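Long-range contacts in putative esterase (Bacteroides intestinalis DSM 17393, PDB 5VOL), which is a ferulic acid esterase of carbohydrate esterase family 1, probably releasing feruloyl groups from arabinoxylan, and binds calcium: residues Q131-A136 with D154-V159; Y148-S153 with A208-V213; A158-S163 with Y262-F267; L165-E170 with E192-K197. One frame throughout, in Å; residues are numbered along the deposited sequence.

Contact 1 (Q131-A136 with D154-V159); sequences QHRAIA and DMFCAV
R133 grips the backbone of M155: NH1 of R133 donates to M155 O at 3.0 Å, the oxygen lying close to the guanidinium plane and the donor on a lone pair of the carbonyl. CG of R133 stands anti to its backbone N (chi1 -177°), beside the carbonyl carbon, and the chain bends at chi3 before NH1 meets M155 O; its NE is salt-bridged to E121. An alanine here would probably leave E121 without its charge mate and M155 O without this donor, and open a gap beside F156. Two backbone bonds follow, C157 N to R133 O and I135 N to A158 O, each 3.1 Å. The first leads into the pairing of strands 133-138 and 158-162, where I135 and V159 form a parallel bridge; with helix 140-151 these strands make a beta-alpha-beta unit of the alpha/beta-hydrolase fold. M155 CE lies over one face of the guanidinium, 3.7 Å from NH1 of R133. F156 turns its ring almost perpendicular to that guanidinium (89°), with CE1 3.7 Å from CD of R133. I135 CG2 sits over a face of the F156 ring in a CH-pi contact, 4.0 Å from the centroid. The same methyl meets V159 CG2 at 3.9 Å; these branched residues suit the sheet face packed by helix 140-151. On the other face A134 and A158 are small enough to admit helix 254-271.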
loop_
_atom_site.group_PDB
_atom_site.type_symbol
_atom_site.label_atom_id
_atom_site.label_comp_id
_atom_site.label_asym_id
_atom_site.label_seq_id
_atom_site.Cartn_x
_atom_site.Cartn_y
_atom_site.Cartn_z
ATOM N N GLN C 131 -25.650 3.622 14.976
ATOM C CA GLN C 131 -24.435 4.397 14.799
ATOM C C GLN C 131 -23.187 3.610 15.180
ATOM O O GLN C 131 -22.072 3.991 14.815
ATOM C CB GLN C 131 -24.521 5.682 15.635
ATOM C CG GLN C 131 -25.539 6.727 15.127
ATOM C CD GLN C 131 -27.019 6.308 15.243
ATOM O OE1 GLN C 131 -27.449 5.691 16.231
ATOM N NE2 GLN C 131 -27.807 6.667 14.225
ATOM N N HIS C 132 -23.368 2.520 15.920
ATOM C CA HIS C 132 -22.251 1.668 16.317
ATOM C C HIS C 132 -22.445 0.198 15.918
ATOM O O HIS C 132 -21.982 -0.723 16.603
ATOM C CB HIS C 132 -22.029 1.787 17.820
ATOM C CG HIS C 132 -21.720 3.186 18.256
ATOM N ND1 HIS C 132 -22.696 4.075 18.652
ATOM C CD2 HIS C 132 -20.547 3.864 18.315
ATOM C CE1 HIS C 132 -22.137 5.237 18.950
ATOM N NE2 HIS C 132 -20.834 5.133 18.758
ATOM N N ARG C 133 -23.115 -0.014 14.794
ATOM C CA ARG C 133 -23.337 -1.368 14.303
ATOM C C ARG C 133 -23.040 -1.438 12.822
ATOM O O ARG C 133 -23.625 -0.697 12.039
ATOM C CB ARG C 133 -24.781 -1.830 14.575
ATOM C CG ARG C 133 -25.044 -3.289 14.128
ATOM C CD ARG C 133 -26.508 -3.756 14.369
ATOM N NE ARG C 133 -26.921 -3.679 15.773
ATOM C CZ ARG C 133 -27.769 -2.773 16.260
ATOM N NH1 ARG C 133 -28.299 -1.855 15.461
ATOM N NH2 ARG C 133 -28.096 -2.793 17.548
ATOM N N ALA C 134 -22.131 -2.333 12.433
ATOM C CA ALA C 134 -21.755 -2.447 11.028
ATOM C C ALA C 134 -21.814 -3.908 10.592
ATOM O O ALA C 134 -21.879 -4.807 11.422
ATOM C CB ALA C 134 -20.340 -1.849 10.789
ATOM N N ILE C 135 -21.786 -4.146 9.290
ATOM C CA ILE C 135 -21.816 -5.514 8.805
ATOM C C ILE C 135 -20.972 -5.668 7.540
ATOM O O ILE C 135 -20.893 -4.761 6.710
ATOM C CB ILE C 135 -23.292 -5.977 8.564
ATOM C CG1 ILE C 135 -23.375 -7.468 8.256
ATOM C CG2 ILE C 135 -23.977 -5.149 7.486
ATOM C CD1 ILE C 135 -24.833 -7.992 8.361
ATOM N N ALA C 136 -20.304 -6.809 7.431
ATOM C CA ALA C 136 -19.432 -7.107 6.295
ATOM C C ALA C 136 -19.418 -8.611 6.097
ATOM O O ALA C 136 -19.772 -9.354 7.010
ATOM C CB ALA C 136 -18.017 -6.586 6.551
ATOM N N ASP C 154 -32.099 0.811 9.055
ATOM C CA ASP C 154 -32.254 1.390 10.390
ATOM C C ASP C 154 -31.394 0.660 11.419
ATOM O O ASP C 154 -31.311 1.072 12.575
ATOM C CB ASP C 154 -33.732 1.396 10.833
ATOM C CG ASP C 154 -34.340 -0.005 10.921
ATOM O OD1 ASP C 154 -33.897 -0.928 10.203
ATOM O OD2 ASP C 154 -35.297 -0.179 11.710
ATOM N N MET C 155 -30.738 -0.420 11.001
ATOM C CA MET C 155 -29.909 -1.194 11.924
ATOM C C MET C 155 -28.403 -1.002 11.693
ATOM O O MET C 155 -27.616 -1.216 12.599
ATOM C CB MET C 155 -30.253 -2.681 11.822
ATOM C CG MET C 155 -31.700 -3.042 12.242
ATOM S SD MET C 155 -31.946 -2.840 14.010
ATOM C CE MET C 155 -31.049 -4.229 14.692
ATOM N N PHE C 156 -28.005 -0.626 10.482
ATOM C CA PHE C 156 -26.576 -0.564 10.142
ATOM C C PHE C 156 -26.132 0.785 9.586
ATOM O O PHE C 156 -26.800 1.361 8.728
ATOM C CB PHE C 156 -26.233 -1.653 9.126
ATOM C CG PHE C 156 -26.607 -3.030 9.578
ATOM C CD1 PHE C 156 -25.792 -3.725 10.460
ATOM C CD2 PHE C 156 -27.780 -3.624 9.134
ATOM C CE1 PHE C 156 -26.135 -4.996 10.893
ATOM C CE2 PHE C 156 -28.133 -4.903 9.563
ATOM C CZ PHE C 156 -27.308 -5.589 10.442
ATOM N N CYS C 157 -24.982 1.268 10.054
ATOM C CA CYS C 157 -24.425 2.518 9.537
ATOM C C CYS C 157 -23.515 2.285 8.336
ATOM O O CYS C 157 -23.289 3.204 7.534
ATOM C CB CYS C 157 -23.650 3.267 10.638
ATOM S SG CYS C 157 -22.171 2.429 11.250
ATOM N N ALA C 158 -22.998 1.061 8.203
ATOM C CA ALA C 158 -21.994 0.768 7.183
ATOM C C ALA C 158 -22.007 -0.696 6.735
ATOM O O ALA C 158 -22.184 -1.589 7.554
ATOM C CB ALA C 158 -20.605 1.134 7.707
ATOM N N VAL C 159 -21.767 -0.912 5.442
ATOM C CA VAL C 159 -21.646 -2.244 4.851
ATOM C C VAL C 159 -20.334 -2.362 4.069
ATOM O O VAL C 159 -20.039 -1.524 3.223
ATOM C CB VAL C 159 -22.821 -2.556 3.895
ATOM C CG1 VAL C 159 -22.626 -3.926 3.222
ATOM C CG2 VAL C 159 -24.162 -2.508 4.645
#

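Contact 2 (Y148-S153 with A208-V213); sequences YGQRHS and ADLRSV
S153 and V213 make the closest packing here, CB of S153 lying 3.8 Å from CG2 of V213. Beside them L210 brings CD2 to 4.0 Å from CA and 4.2 Å from CG of Q150, and the two side chains cross obliquely. G149 O comes only to 4.3 Å from V213 CG2. The solvent side is looser and polar. OG of S153 and OD2 of D209 remain 3.9 Å apart, and no hydrogen bond crosses between the two segments. S212 instead serves its own segment: its OG stands between the backbone N and the carbonyl carbon (chi1 67°) and donates to D209 O at 2.6 Å. That carbonyl also accepts from S212 N, so two bonds grip it near the C-terminal end of helix 204-210. Serine suits this place because its short hydroxyl can fold back onto the carbonyl three residues earlier; V213 N to L210 O closes the type I turn from L210 to V213. R130 ties the segments indirectly, NE bonding S153 O and NH2 bonding S212 O. The contact thus sets helix 140-151 against helix 204-210, just before strand 214-218, while Q150 turns NE2 to C195 O in helix 195-200.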
loop_
_atom_site.group_PDB
_atom_site.type_symbol
_atom_site.label_atom_id
_atom_site.label_comp_id
_atom_site.label_asym_id
_atom_site.label_seq_id
_atom_site.Cartn_x
_atom_site.Cartn_y
_atom_site.Cartn_z
ATOM N N TYR C 148 -28.884 -7.259 3.917
ATOM C CA TYR C 148 -29.260 -6.860 5.270
ATOM C C TYR C 148 -29.209 -5.339 5.403
ATOM O O TYR C 148 -30.091 -4.709 6.013
ATOM C CB TYR C 148 -28.334 -7.477 6.321
ATOM C CG TYR C 148 -28.649 -8.889 6.782
ATOM C CD1 TYR C 148 -29.554 -9.698 6.107
ATOM C CD2 TYR C 148 -28.023 -9.408 7.913
ATOM C CE1 TYR C 148 -29.828 -11.016 6.562
ATOM C CE2 TYR C 148 -28.281 -10.697 8.367
ATOM C CZ TYR C 148 -29.184 -11.496 7.698
ATOM O OH TYR C 148 -29.399 -12.776 8.179
ATOM N N GLY C 149 -28.151 -4.750 4.851
ATOM C CA GLY C 149 -27.988 -3.308 4.921
ATOM C C GLY C 149 -29.059 -2.617 4.101
ATOM O O GLY C 149 -29.532 -1.540 4.455
ATOM N N GLN C 150 -29.456 -3.255 3.007
ATOM C CA GLN C 150 -30.471 -2.709 2.125
ATOM C C GLN C 150 -31.863 -2.736 2.782
ATOM O O GLN C 150 -32.613 -1.756 2.719
ATOM C CB GLN C 150 -30.482 -3.485 0.807
ATOM C CG GLN C 150 -29.293 -3.197 -0.122
ATOM C CD GLN C 150 -29.344 -4.030 -1.394
ATOM O OE1 GLN C 150 -29.795 -5.176 -1.371
ATOM N NE2 GLN C 150 -28.892 -3.453 -2.513
ATOM N N ARG C 151 -32.207 -3.851 3.420
ATOM C CA ARG C 151 -33.554 -4.000 3.972
ATOM C C ARG C 151 -33.614 -3.627 5.459
ATOM O O ARG C 151 -34.698 -3.475 6.020
ATOM C CB ARG C 151 -34.075 -5.437 3.740
ATOM C CG ARG C 151 -34.535 -5.694 2.298
ATOM C CD ARG C 151 -35.129 -7.100 2.050
ATOM N NE ARG C 151 -34.132 -8.151 2.215
ATOM C CZ ARG C 151 -33.985 -8.859 3.329
ATOM N NH1 ARG C 151 -34.793 -8.644 4.356
ATOM N NH2 ARG C 151 -33.041 -9.794 3.410
ATOM N N HIS C 152 -32.458 -3.451 6.095
ATOM C CA HIS C 152 -32.422 -3.045 7.498
ATOM C C HIS C 152 -31.525 -1.832 7.726
ATOM O O HIS C 152 -30.713 -1.816 8.656
ATOM C CB HIS C 152 -31.955 -4.192 8.381
ATOM C CG HIS C 152 -32.852 -5.388 8.325
ATOM N ND1 HIS C 152 -33.978 -5.510 9.113
ATOM C CD2 HIS C 152 -32.801 -6.508 7.566
ATOM C CE1 HIS C 152 -34.575 -6.659 8.847
ATOM N NE2 HIS C 152 -33.886 -7.286 7.914
ATOM N N SER C 153 -31.701 -0.815 6.891
ATOM C CA SER C 153 -30.881 0.391 6.969
ATOM C C SER C 153 -31.027 1.100 8.321
ATOM O O SER C 153 -30.153 1.880 8.717
ATOM C CB SER C 153 -31.233 1.333 5.826
ATOM O OG SER C 153 -32.579 1.760 5.903
ATOM N N ALA C 208 -33.165 7.304 -0.823
ATOM C CA ALA C 208 -32.865 8.089 0.370
ATOM C C ALA C 208 -32.491 7.199 1.539
ATOM O O ALA C 208 -31.581 7.523 2.312
ATOM C CB ALA C 208 -34.060 8.981 0.753
ATOM N N ASP C 209 -33.208 6.088 1.688
ATOM C CA ASP C 209 -32.872 5.122 2.726
ATOM C C ASP C 209 -31.467 4.551 2.518
ATOM O O ASP C 209 -30.697 4.422 3.463
ATOM C CB ASP C 209 -33.884 3.985 2.755
ATOM C CG ASP C 209 -34.963 4.198 3.779
ATOM O OD1 ASP C 209 -35.121 5.348 4.248
ATOM O OD2 ASP C 209 -35.665 3.215 4.114
ATOM N N LEU C 210 -31.148 4.205 1.279
ATOM C CA LEU C 210 -29.847 3.618 0.959
ATOM C C LEU C 210 -28.687 4.592 1.230
ATOM O O LEU C 210 -27.619 4.181 1.678
ATOM C CB LEU C 210 -29.832 3.158 -0.493
ATOM C CG LEU C 210 -30.778 1.980 -0.784
ATOM C CD1 LEU C 210 -30.728 1.590 -2.232
ATOM C CD2 LEU C 210 -30.457 0.785 0.110
ATOM N N ARG C 211 -28.914 5.881 0.980
ATOM C CA ARG C 211 -27.903 6.918 1.240
ATOM C C ARG C 211 -27.618 7.129 2.734
ATOM O O ARG C 211 -26.643 7.791 3.088
ATOM C CB ARG C 211 -28.329 8.245 0.615
ATOM C CG ARG C 211 -28.571 8.170 -0.871
ATOM C CD ARG C 211 -29.186 9.454 -1.435
ATOM N NE ARG C 211 -29.316 9.374 -2.889
ATOM C CZ ARG C 211 -30.424 9.669 -3.560
ATOM N NH1 ARG C 211 -31.501 10.072 -2.909
ATOM N NH2 ARG C 211 -30.454 9.567 -4.881
ATOM N N SER C 212 -28.443 6.570 3.615
ATOM C CA SER C 212 -28.175 6.707 5.050
ATOM C C SER C 212 -27.150 5.679 5.521
ATOM O O SER C 212 -26.758 5.652 6.692
ATOM C CB SER C 212 -29.464 6.565 5.870
ATOM O OG SER C 212 -29.948 5.240 5.762
ATOM N N VAL C 213 -26.715 4.832 4.599
ATOM C CA VAL C 213 -25.731 3.804 4.900
ATOM C C VAL C 213 -24.445 4.069 4.107
ATOM O O VAL C 213 -24.497 4.493 2.959
ATOM C CB VAL C 213 -26.303 2.387 4.577
ATOM C CG1 VAL C 213 -25.281 1.299 4.866
ATOM C CG2 VAL C 213 -27.596 2.137 5.391
#

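Contact 3 (A158-S163 with Y262-F267); sequences AVYAMS and YQCLPF
Strand 158-162 and helix segment 262-267, which meet most closely at Y160 and C264, run antiparallel, their axes 9.4 Å apart and their directions 176° from each other. This is the layering of an alpha/beta hydrolase, with the C-terminal helix 254-271 lying against the central sheet. Y160 carries the contact. Its CG is anti to the backbone N (chi1 -168°), where the ring receives C264 on one face: CB of C264 stands over the centre, 3.6 Å from the centroid, and SG lies obliquely at 4.2 Å from the same point. Cysteine suits this position, being slim enough to let the helix come close while offering a polarisable sulfur to the ring. F216 of strand 214-218 also stacks on the Y160 ring. At the ring's edge, near its plane, CD2 of Y160 meets CD2 of F267 at 3.8 Å. F267 also lies beside A158, its CE2 4.0 Å from A158 CB, the small methyl leaving room for the phenyl. Further along the strand, M162 extends its flexible chain until CE is 4.3 Å from C264 CB. The phenol oxygen has its stronger partner in D218, to which it is hydrogen-bonded; it also accepts from Q263, whose NE2 lies 3.0 Å from Y160 OH, with a bent N-H...O angle of 141°.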
loop_
_atom_site.group_PDB
_atom_site.type_symbol
_atom_site.label_atom_id
_atom_site.label_comp_id
_atom_site.label_asym_id
_atom_site.label_seq_id
_atom_site.Cartn_x
_atom_site.Cartn_y
_atom_site.Cartn_z
ATOM N N ALA C 158 -22.998 1.061 8.203
ATOM C CA ALA C 158 -21.994 0.768 7.183
ATOM C C ALA C 158 -22.007 -0.696 6.735
ATOM O O ALA C 158 -22.184 -1.589 7.554
ATOM C CB ALA C 158 -20.605 1.134 7.707
ATOM N N VAL C 159 -21.767 -0.912 5.442
ATOM C CA VAL C 159 -21.646 -2.244 4.851
ATOM C C VAL C 159 -20.334 -2.362 4.069
ATOM O O VAL C 159 -20.039 -1.524 3.223
ATOM C CB VAL C 159 -22.821 -2.556 3.895
ATOM C CG1 VAL C 159 -22.626 -3.926 3.222
ATOM C CG2 VAL C 159 -24.162 -2.508 4.645
ATOM N N TYR C 160 -19.558 -3.407 4.347
ATOM C CA TYR C 160 -18.349 -3.686 3.578
ATOM C C TYR C 160 -18.516 -5.057 2.919
ATOM O O TYR C 160 -18.454 -6.076 3.586
ATOM C CB TYR C 160 -17.101 -3.674 4.466
ATOM C CG TYR C 160 -15.797 -3.661 3.696
ATOM C CD1 TYR C 160 -15.322 -4.803 3.058
ATOM C CD2 TYR C 160 -15.032 -2.499 3.618
ATOM C CE1 TYR C 160 -14.113 -4.787 2.342
ATOM C CE2 TYR C 160 -13.827 -2.467 2.910
ATOM C CZ TYR C 160 -13.376 -3.608 2.277
ATOM O OH TYR C 160 -12.186 -3.560 1.589
ATOM N N ALA C 161 -18.708 -5.064 1.611
ATOM C CA ALA C 161 -19.011 -6.274 0.856
ATOM C C ALA C 161 -17.774 -6.811 0.125
ATOM O O ALA C 161 -17.289 -6.150 -0.788
ATOM C CB ALA C 161 -20.116 -5.970 -0.146
ATOM N N MET C 162 -17.274 -7.994 0.511
ATOM C CA MET C 162 -16.077 -8.581 -0.120
ATOM C C MET C 162 -16.429 -9.677 -1.107
ATOM O O MET C 162 -17.070 -10.650 -0.711
ATOM C CB MET C 162 -15.137 -9.199 0.920
ATOM C CG MET C 162 -14.839 -8.346 2.142
ATOM S SD MET C 162 -14.038 -9.394 3.367
ATOM C CE MET C 162 -13.887 -8.221 4.705
ATOM N N SER C 163 -15.987 -9.534 -2.358
ATOM C CA SER C 163 -16.195 -10.557 -3.383
ATOM C C SER C 163 -17.634 -11.069 -3.335
ATOM O O SER C 163 -17.868 -12.284 -3.327
ATOM C CB SER C 163 -15.227 -11.715 -3.178
ATOM O OG SER C 163 -13.909 -11.260 -2.899
ATOM N N TYR C 262 -7.910 -5.070 6.317
ATOM C CA TYR C 262 -7.099 -3.887 6.545
ATOM C C TYR C 262 -7.746 -2.632 5.967
ATOM O O TYR C 262 -7.398 -1.515 6.350
ATOM C CB TYR C 262 -5.684 -4.092 5.968
ATOM C CG TYR C 262 -4.786 -4.894 6.891
ATOM C CD1 TYR C 262 -4.057 -4.259 7.884
ATOM C CD2 TYR C 262 -4.686 -6.287 6.786
ATOM C CE1 TYR C 262 -3.239 -4.964 8.737
ATOM C CE2 TYR C 262 -3.866 -7.014 7.648
ATOM C CZ TYR C 262 -3.143 -6.332 8.620
ATOM O OH TYR C 262 -2.319 -6.998 9.489
ATOM N N GLN C 263 -8.703 -2.802 5.064
ATOM C CA GLN C 263 -9.506 -1.664 4.608
ATOM C C GLN C 263 -10.839 -1.587 5.358
ATOM O O GLN C 263 -11.335 -0.492 5.690
ATOM C CB GLN C 263 -9.744 -1.760 3.102
ATOM C CG GLN C 263 -8.485 -1.444 2.310
ATOM C CD GLN C 263 -8.395 -2.183 0.985
ATOM O OE1 GLN C 263 -7.299 -2.337 0.436
ATOM N NE2 GLN C 263 -9.543 -2.635 0.453
ATOM N N CYS C 264 -11.413 -2.757 5.623
ATOM C CA CYS C 264 -12.729 -2.851 6.264
ATOM C C CYS C 264 -12.742 -2.314 7.687
ATOM O O CYS C 264 -13.609 -1.535 8.043
ATOM C CB CYS C 264 -13.213 -4.304 6.269
ATOM S SG CYS C 264 -14.816 -4.556 7.078
ATOM N N LEU C 265 -11.792 -2.739 8.507
ATOM C CA LEU C 265 -11.823 -2.353 9.911
ATOM C C LEU C 265 -11.617 -0.842 10.124
ATOM O O LEU C 265 -12.355 -0.217 10.909
ATOM C CB LEU C 265 -10.800 -3.171 10.692
ATOM C CG LEU C 265 -11.173 -4.669 10.703
ATOM C CD1 LEU C 265 -10.061 -5.488 11.343
ATOM C CD2 LEU C 265 -12.523 -4.890 11.432
ATOM N N PRO C 266 -10.652 -0.233 9.412
ATOM C CA PRO C 266 -10.575 1.238 9.529
ATOM C C PRO C 266 -11.797 1.952 8.953
ATOM O O PRO C 266 -12.187 3.003 9.461
ATOM C CB PRO C 266 -9.303 1.602 8.725
ATOM C CG PRO C 266 -8.432 0.365 8.829
ATOM C CD PRO C 266 -9.449 -0.810 8.780
ATOM N N PHE C 267 -12.385 1.390 7.901
ATOM C CA PHE C 267 -13.571 1.958 7.270
ATOM C C PHE C 267 -14.752 2.050 8.235
ATOM O O PHE C 267 -15.313 3.127 8.415
ATOM C CB PHE C 267 -13.959 1.137 6.038
ATOM C CG PHE C 267 -15.347 1.421 5.516
ATOM C CD1 PHE C 267 -15.643 2.628 4.882
ATOM C CD2 PHE C 267 -16.344 0.462 5.619
ATOM C CE1 PHE C 267 -16.917 2.886 4.389
ATOM C CE2 PHE C 267 -17.632 0.708 5.125
ATOM C CZ PHE C 267 -17.915 1.921 4.509
#

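Contact 4 (L165-E170 with E192-K197); sequences LMSIPE and ENSCVK
M166 and C195 meet through a backbone bond: C195 N donates to M166 O at 2.8 Å. The carbonyl is tucked in closely, C195 CB being 3.4 Å from M166 O. CG of M166 is anti to its carbonyl carbon (chi1 -67°) and the chain bends at chi2, and SD comes to lie 3.8 Å from CB of C195, an apolar meeting of two soft, sulfur-bearing residues. V196 CG2 is 4.1 Å from CB of M166. In S167 the carbon does the touching: CB lies 3.6 Å from OG of S194, while OG of S167 comes within 4.1 Å of V196 CG2. S194 is the N-cap of helix 195-200, its OG accepting from K197 N at 3.1 Å in an almost straight bond (177°). Serine suits the place because its short hydroxyl can fold back on the first turn and replace the missing carbonyl of a preceding turn. An alanine here would probably leave K197 N without its capping acceptor and free the start of the helix to fray. M166 O also faces the N-terminal end of this helix, whose partial positive charge would probably favour a carbonyl oxygen. Only N193 separates the cap from helix 182-192, which ends at E192, making a short helix-to-helix junction held against the loop after strand 158-162. Outside this, F232 of helix 226-238 touches both M166 and V196, and T146 of helix 140-151 touches both M166 and C195. R228 NE holds the loop further on by bonding I168 O.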
loop_
_atom_site.group_PDB
_atom_site.type_symbol
_atom_site.label_atom_id
_atom_site.label_comp_id
_atom_site.label_asym_id
_atom_site.label_seq_id
_atom_site.Cartn_x
_atom_site.Cartn_y
_atom_site.Cartn_z
ATOM N N LEU C 165 -21.630 -12.080 -3.236
ATOM C CA LEU C 165 -22.647 -12.723 -4.067
ATOM C C LEU C 165 -23.839 -11.775 -4.187
ATOM O O LEU C 165 -24.853 -11.955 -3.516
ATOM C CB LEU C 165 -23.070 -14.057 -3.465
ATOM C CG LEU C 165 -24.063 -14.932 -4.235
ATOM C CD1 LEU C 165 -23.416 -15.482 -5.511
ATOM C CD2 LEU C 165 -24.565 -16.070 -3.337
ATOM N N MET C 166 -23.685 -10.736 -5.007
ATOM C CA MET C 166 -24.702 -9.695 -5.147
ATOM C C MET C 166 -25.932 -10.257 -5.856
ATOM O O MET C 166 -27.050 -9.800 -5.650
ATOM C CB MET C 166 -24.145 -8.507 -5.927
ATOM C CG MET C 166 -23.038 -7.735 -5.197
ATOM S SD MET C 166 -23.523 -7.217 -3.533
ATOM C CE MET C 166 -22.278 -5.933 -3.206
ATOM N N SER C 167 -25.682 -11.220 -6.731
ATOM C CA SER C 167 -26.724 -11.987 -7.409
ATOM C C SER C 167 -26.043 -13.204 -8.004
ATOM O O SER C 167 -24.817 -13.279 -7.998
ATOM C CB SER C 167 -27.427 -11.166 -8.497
ATOM O OG SER C 167 -26.524 -10.757 -9.516
ATOM N N ILE C 168 -26.821 -14.150 -8.527
ATOM C CA ILE C 168 -26.238 -15.328 -9.169
ATOM C C ILE C 168 -25.470 -14.942 -10.418
ATOM O O ILE C 168 -26.017 -14.274 -11.290
ATOM C CB ILE C 168 -27.317 -16.363 -9.561
ATOM C CG1 ILE C 168 -28.181 -16.712 -8.347
ATOM C CG2 ILE C 168 -26.668 -17.600 -10.162
ATOM C CD1 ILE C 168 -27.427 -17.421 -7.242
ATOM N N PRO C 169 -24.199 -15.368 -10.514
ATOM C CA PRO C 169 -23.371 -15.074 -11.692
ATOM C C PRO C 169 -23.906 -15.767 -12.939
ATOM O O PRO C 169 -24.510 -16.828 -12.817
ATOM C CB PRO C 169 -21.994 -15.630 -11.309
ATOM C CG PRO C 169 -22.282 -16.686 -10.294
ATOM C CD PRO C 169 -23.496 -16.214 -9.534
ATOM N N GLU C 170 -23.700 -15.182 -14.115
ATOM C CA GLU C 170 -24.133 -15.828 -15.354
ATOM C C GLU C 170 -23.392 -17.145 -15.580
ATOM O O GLU C 170 -23.904 -18.055 -16.238
ATOM C CB GLU C 170 -23.934 -14.891 -16.544
ATOM C CG GLU C 170 -24.543 -13.511 -16.325
ATOM C CD GLU C 170 -24.870 -12.792 -17.622
ATOM O OE1 GLU C 170 -24.825 -13.446 -18.690
ATOM O OE2 GLU C 170 -25.175 -11.576 -17.566
ATOM N N GLU C 192 -34.239 -14.054 -5.458
ATOM C CA GLU C 192 -35.353 -13.236 -5.000
ATOM C C GLU C 192 -34.844 -12.011 -4.255
ATOM O O GLU C 192 -35.487 -10.963 -4.248
ATOM C CB GLU C 192 -36.299 -14.041 -4.100
ATOM C CG GLU C 192 -36.878 -15.301 -4.776
ATOM C CD GLU C 192 -37.661 -16.206 -3.814
ATOM O OE1 GLU C 192 -37.770 -15.873 -2.610
ATOM O OE2 GLU C 192 -38.163 -17.258 -4.270
ATOM N N ASN C 193 -33.681 -12.144 -3.627
ATOM C CA ASN C 193 -33.158 -11.039 -2.829
ATOM C C ASN C 193 -31.939 -10.377 -3.477
ATOM O O ASN C 193 -31.052 -9.872 -2.781
ATOM C CB ASN C 193 -32.827 -11.529 -1.418
ATOM C CG ASN C 193 -34.077 -11.809 -0.599
ATOM O OD1 ASN C 193 -34.435 -12.968 -0.342
ATOM N ND2 ASN C 193 -34.754 -10.756 -0.201
ATOM N N SER C 194 -31.911 -10.391 -4.809
ATOM C CA SER C 194 -30.820 -9.809 -5.577
ATOM C C SER C 194 -30.468 -8.417 -5.056
ATOM O O SER C 194 -31.344 -7.565 -4.891
ATOM C CB SER C 194 -31.178 -9.733 -7.059
ATOM O OG SER C 194 -30.184 -9.024 -7.787
ATOM N N CYS C 195 -29.189 -8.217 -4.764
ATOM C CA CYS C 195 -28.719 -6.934 -4.257
ATOM C C CYS C 195 -28.763 -5.922 -5.379
ATOM O O CYS C 195 -29.040 -4.751 -5.156
ATOM C CB CYS C 195 -27.300 -7.061 -3.687
ATOM S SG CYS C 195 -27.224 -8.084 -2.193
ATOM N N VAL C 196 -28.480 -6.392 -6.587
ATOM C CA VAL C 196 -28.521 -5.556 -7.772
ATOM C C VAL C 196 -29.942 -5.098 -8.056
ATOM O O VAL C 196 -30.197 -3.897 -8.165
ATOM C CB VAL C 196 -27.957 -6.294 -8.986
ATOM C CG1 VAL C 196 -28.053 -5.420 -10.230
ATOM C CG2 VAL C 196 -26.495 -6.711 -8.721
ATOM N N LYS C 197 -30.875 -6.049 -8.146
ATOM C CA LYS C 197 -32.272 -5.720 -8.423
ATOM C C LYS C 197 -32.818 -4.727 -7.409
ATOM O O LYS C 197 -33.570 -3.821 -7.766
ATOM C CB LYS C 197 -33.155 -6.979 -8.434
ATOM C CG LYS C 197 -34.645 -6.652 -8.546
ATOM C CD LYS C 197 -35.536 -7.898 -8.645
ATOM C CE LYS C 197 -35.740 -8.553 -7.287
ATOM N NZ LYS C 197 -36.304 -7.599 -6.264
#

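Contacts 1 and 3 share A158 and V159 on strand 158-162, and the pairing of contact 1 continues where Y160 N lies 3.0 Å from I135 O, a probable hydrogen bond. Contact 2 packs against contact 1, V213 CG2 being 3.5 Å from F156 O. Contact 4 stands farther out: its centre is 17 Å from that of contact 2, to which Q150 NE2, 2.9 Å from C195 O, joins it by a probable hydrogen bond, and it touches contact 3 where M166 CE is 3.7 Å from A161 CB. M162 of contact 3 lies near S139, H252 and D223, a probable catalytic triad, and the F267 side chain is about 10 Å from a bound calcium ion.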